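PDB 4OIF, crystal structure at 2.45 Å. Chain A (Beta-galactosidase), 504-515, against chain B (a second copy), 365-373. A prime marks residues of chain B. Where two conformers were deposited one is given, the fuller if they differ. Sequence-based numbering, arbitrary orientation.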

# COMPACT_ATOMS: atom_id res chain seq x y z
N GLY A 504 -20.27 19.54 -17.49
CA GLY A 504 -20.04 20.74 -18.27
C GLY A 504 -19.10 21.75 -17.63
O GLY A 504 -19.33 22.95 -17.68
N ILE A 505 -18.03 21.26 -17.04
CA ILE A 505 -17.11 22.12 -16.29
C ILE A 505 -15.96 22.60 -17.16
O ILE A 505 -15.42 23.70 -16.99
CB ILE A 505 -16.57 21.35 -15.09
CG1 ILE A 505 -17.74 20.85 -14.24
CG2 ILE A 505 -15.62 22.22 -14.27
CD1 ILE A 505 -18.69 21.95 -13.81
N VAL A 506 -15.65 21.77 -18.14
CA VAL A 506 -14.35 21.74 -18.78
C VAL A 506 -14.51 21.38 -20.25
O VAL A 506 -15.42 20.62 -20.60
CB VAL A 506 -13.45 20.74 -18.00
CG1 VAL A 506 -12.94 19.60 -18.88
CG2 VAL A 506 -12.35 21.46 -17.29
N ASP A 507 -13.69 21.95 -21.13
CA ASP A 507 -13.81 21.60 -22.55
C ASP A 507 -12.94 20.38 -22.87
O ASP A 507 -12.34 19.79 -21.98
CB ASP A 507 -13.45 22.78 -23.48
CG ASP A 507 -11.98 23.21 -23.42
OD1 ASP A 507 -11.11 22.45 -22.92
OD2 ASP A 507 -11.70 24.32 -23.90
N GLU A 508 -12.87 20.01 -24.14
CA GLU A 508 -12.14 18.82 -24.54
C GLU A 508 -10.62 18.91 -24.29
O GLU A 508 -9.90 17.94 -24.52
CB GLU A 508 -12.40 18.51 -26.01
CG GLU A 508 -11.59 19.37 -27.00
CD GLU A 508 -12.35 20.58 -27.54
OE1 GLU A 508 -13.26 21.09 -26.84
OE2 GLU A 508 -12.03 21.02 -28.66
N HIS A 509 -10.14 20.06 -23.82
CA HIS A 509 -8.72 20.22 -23.46
C HIS A 509 -8.51 20.17 -21.97
O HIS A 509 -7.41 20.46 -21.49
CB HIS A 509 -8.15 21.54 -23.96
CG HIS A 509 -8.06 21.65 -25.45
ND1 HIS A 509 -7.42 20.71 -26.23
CD2 HIS A 509 -8.53 22.60 -26.30
CE1 HIS A 509 -7.50 21.08 -27.50
NE2 HIS A 509 -8.17 22.21 -27.57
N ASP A 510 -9.57 19.82 -21.24
CA ASP A 510 -9.62 19.98 -19.79
C ASP A 510 -9.33 21.44 -19.40
O ASP A 510 -8.73 21.74 -18.37
CB ASP A 510 -8.67 19.00 -19.09
CG ASP A 510 -8.99 18.84 -17.59
OD1 ASP A 510 -10.17 18.64 -17.24
OD2 ASP A 510 -8.05 18.95 -16.77
N LEU A 511 -9.77 22.36 -20.24
CA LEU A 511 -9.65 23.77 -19.94
C LEU A 511 -10.99 24.25 -19.38
O LEU A 511 -12.05 23.98 -19.95
CB LEU A 511 -9.28 24.53 -21.21
CG LEU A 511 -8.10 25.49 -21.26
CD1 LEU A 511 -6.94 25.04 -20.40
CD2 LEU A 511 -7.67 25.64 -22.73
N ALA A 512 -10.96 24.92 -18.23
CA ALA A 512 -12.18 25.41 -17.60
C ALA A 512 -12.93 26.42 -18.48
O ALA A 512 -12.31 27.34 -19.03
CB ALA A 512 -11.85 26.03 -16.26
N TYR A 513 -14.24 26.23 -18.62
CA TYR A 513 -15.11 27.23 -19.26
C TYR A 513 -15.14 28.46 -18.37
O TYR A 513 -15.30 28.36 -17.15
CB TYR A 513 -16.54 26.71 -19.48
CG TYR A 513 -16.68 25.75 -20.63
CD1 TYR A 513 -16.74 26.22 -21.93
CD2 TYR A 513 -16.78 24.37 -20.42
CE1 TYR A 513 -16.87 25.35 -23.01
CE2 TYR A 513 -16.92 23.49 -21.49
CZ TYR A 513 -16.97 23.99 -22.78
OH TYR A 513 -17.10 23.15 -23.85
N LEU A 514 -14.98 29.62 -18.98
CA LEU A 514 -14.82 30.83 -18.19
C LEU A 514 -16.10 31.65 -18.18
O LEU A 514 -16.89 31.61 -19.11
CB LEU A 514 -13.67 31.67 -18.73
CG LEU A 514 -12.24 31.12 -18.67
CD1 LEU A 514 -11.28 32.25 -19.03
CD2 LEU A 514 -11.91 30.54 -17.30
N GLY A 515 -16.29 32.41 -17.11
CA GLY A 515 -17.30 33.44 -17.11
C GLY A 515 -18.67 32.89 -16.86
O GLY A 515 -19.67 33.38 -17.37
N SER B 365 -6.18 29.32 -12.12
CA SER B 365 -5.58 28.96 -13.40
C SER B 365 -6.63 28.25 -14.24
O SER B 365 -7.40 27.43 -13.74
CB SER B 365 -4.36 28.07 -13.20
OG SER B 365 -3.37 28.70 -12.40
N ARG B 366 -6.68 28.56 -15.53
CA ARG B 366 -7.73 27.98 -16.36
C ARG B 366 -7.50 26.49 -16.60
O ARG B 366 -8.45 25.72 -16.76
CB ARG B 366 -7.85 28.73 -17.69
CG ARG B 366 -8.98 28.19 -18.53
CD ARG B 366 -9.10 28.91 -19.84
NE ARG B 366 -10.27 28.44 -20.57
CZ ARG B 366 -10.62 28.88 -21.77
NH1 ARG B 366 -9.88 29.79 -22.37
NH2 ARG B 366 -11.71 28.40 -22.36
N GLY B 367 -6.24 26.09 -16.64
CA GLY B 367 -5.91 24.69 -16.81
C GLY B 367 -4.78 24.23 -15.92
O GLY B 367 -4.29 25.00 -15.08
N SER B 368 -4.40 22.97 -16.12
CA SER B 368 -3.27 22.34 -15.45
C SER B 368 -3.59 22.02 -13.97
O SER B 368 -4.73 22.16 -13.50
CB SER B 368 -2.01 23.22 -15.57
OG SER B 368 -0.85 22.42 -15.57
N PHE B 369 -2.56 21.62 -13.23
CA PHE B 369 -2.71 20.90 -11.97
C PHE B 369 -3.56 21.59 -10.90
O PHE B 369 -4.21 20.91 -10.10
CB PHE B 369 -1.33 20.61 -11.38
CG PHE B 369 -1.28 19.38 -10.51
CD1 PHE B 369 -1.40 18.11 -11.07
CD2 PHE B 369 -1.11 19.48 -9.13
CE1 PHE B 369 -1.35 16.96 -10.27
CE2 PHE B 369 -1.05 18.34 -8.33
CZ PHE B 369 -1.17 17.08 -8.90
N GLU B 370 -3.57 22.92 -10.87
CA GLU B 370 -4.26 23.61 -9.80
C GLU B 370 -5.42 24.47 -10.29
O GLU B 370 -5.82 25.41 -9.62
CB GLU B 370 -3.28 24.46 -8.99
CG GLU B 370 -2.36 23.63 -8.08
CD GLU B 370 -1.31 24.47 -7.35
OE1 GLU B 370 -1.07 25.63 -7.74
OE2 GLU B 370 -0.69 23.96 -6.40
N LYS B 371 -5.98 24.13 -11.45
CA LYS B 371 -7.13 24.86 -11.97
C LYS B 371 -8.36 24.83 -11.03
O LYS B 371 -9.22 25.71 -11.13
CB LYS B 371 -7.52 24.33 -13.36
CG LYS B 371 -8.23 22.97 -13.39
CD LYS B 371 -8.36 22.49 -14.84
CE LYS B 371 -9.37 21.33 -15.00
NZ LYS B 371 -8.88 20.01 -14.51
N PHE B 372 -8.44 23.85 -10.13
CA PHE B 372 -9.55 23.84 -9.16
C PHE B 372 -9.10 24.17 -7.74
O PHE B 372 -9.86 24.01 -6.78
CB PHE B 372 -10.28 22.49 -9.20
CG PHE B 372 -10.96 22.22 -10.51
CD1 PHE B 372 -11.48 23.26 -11.25
CD2 PHE B 372 -11.05 20.94 -11.01
CE1 PHE B 372 -12.10 23.04 -12.47
CE2 PHE B 372 -11.67 20.70 -12.23
CZ PHE B 372 -12.20 21.75 -12.96
N HIS B 373 -7.86 24.65 -7.60
CA HIS B 373 -7.42 25.22 -6.33
C HIS B 373 -8.19 26.51 -6.10
O HIS B 373 -8.48 27.23 -7.05
CB HIS B 373 -5.91 25.50 -6.30
CG HIS B 373 -5.38 25.78 -4.93
ND1 HIS B 373 -5.61 26.97 -4.27
CD2 HIS B 373 -4.64 25.03 -4.08
CE1 HIS B 373 -5.04 26.94 -3.08
NE2 HIS B 373 -4.43 25.77 -2.94
O HOH W 1 -13.03 26.05 -21.86
O HOH W 2 -6.26 21.28 -17.50

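Arg366′ dominates this contact, covering far more surface than any other residue, and it meets Ala512 through both its backbone and its side chain. The backbone N of Ala512 donates to Arg366′ O at 3.0 Å, nearly linearly, while Arg366′ NE donates to Ala512 O at 2.8 Å. One small residue is thus held at both its peptide N and its carbonyl O, and its methyl group lies beside the aliphatic part of the arginine, with Ala512 CB 4.2 Å from Arg366′ CG. All of the chi angles of Arg366′ are near 180°, so the extended chain places its guanidinium between the side chains of Leu511 and Leu514.

There the flat group lies between two leucines. Leu511 CG sits over one face, 3.7 Å from Arg366′ NE, and Leu514 CG over the opposite face, 3.8 Å from the same NE. This suits arginine well: its faces tolerate apolar neighbours while its N-H groups point outward in the plane, where NE finds Ala512 O. Arg366′ NH2 also donates to water 1, 2.7 Å away, which in turn donates to Leu511 O at 3.0 Å.

Leu511 also packs against Gly367′, its CD1 lying 3.8 Å from Gly367′ CA. A beta carbon on Gly367′ would fall about 2.6 Å from that CD1, a clash that glycine avoids.

Lys371′ forms the second anchor. Its CA-to-CB bond points toward chain A, and the side chain ends in a salt bridge, with Lys371′ NZ donating to Asp510 OD2 at 2.6 Å. The methylenes of lysine can meet apolar groups before the charge is reached, and Lys371′ CE lies 3.8 Å from Val506 CG2. Beside it, Phe372′ adds apolar cover: its CZ approaches Ile505 CG2 at 3.7 Å, where two apolar side chains meet.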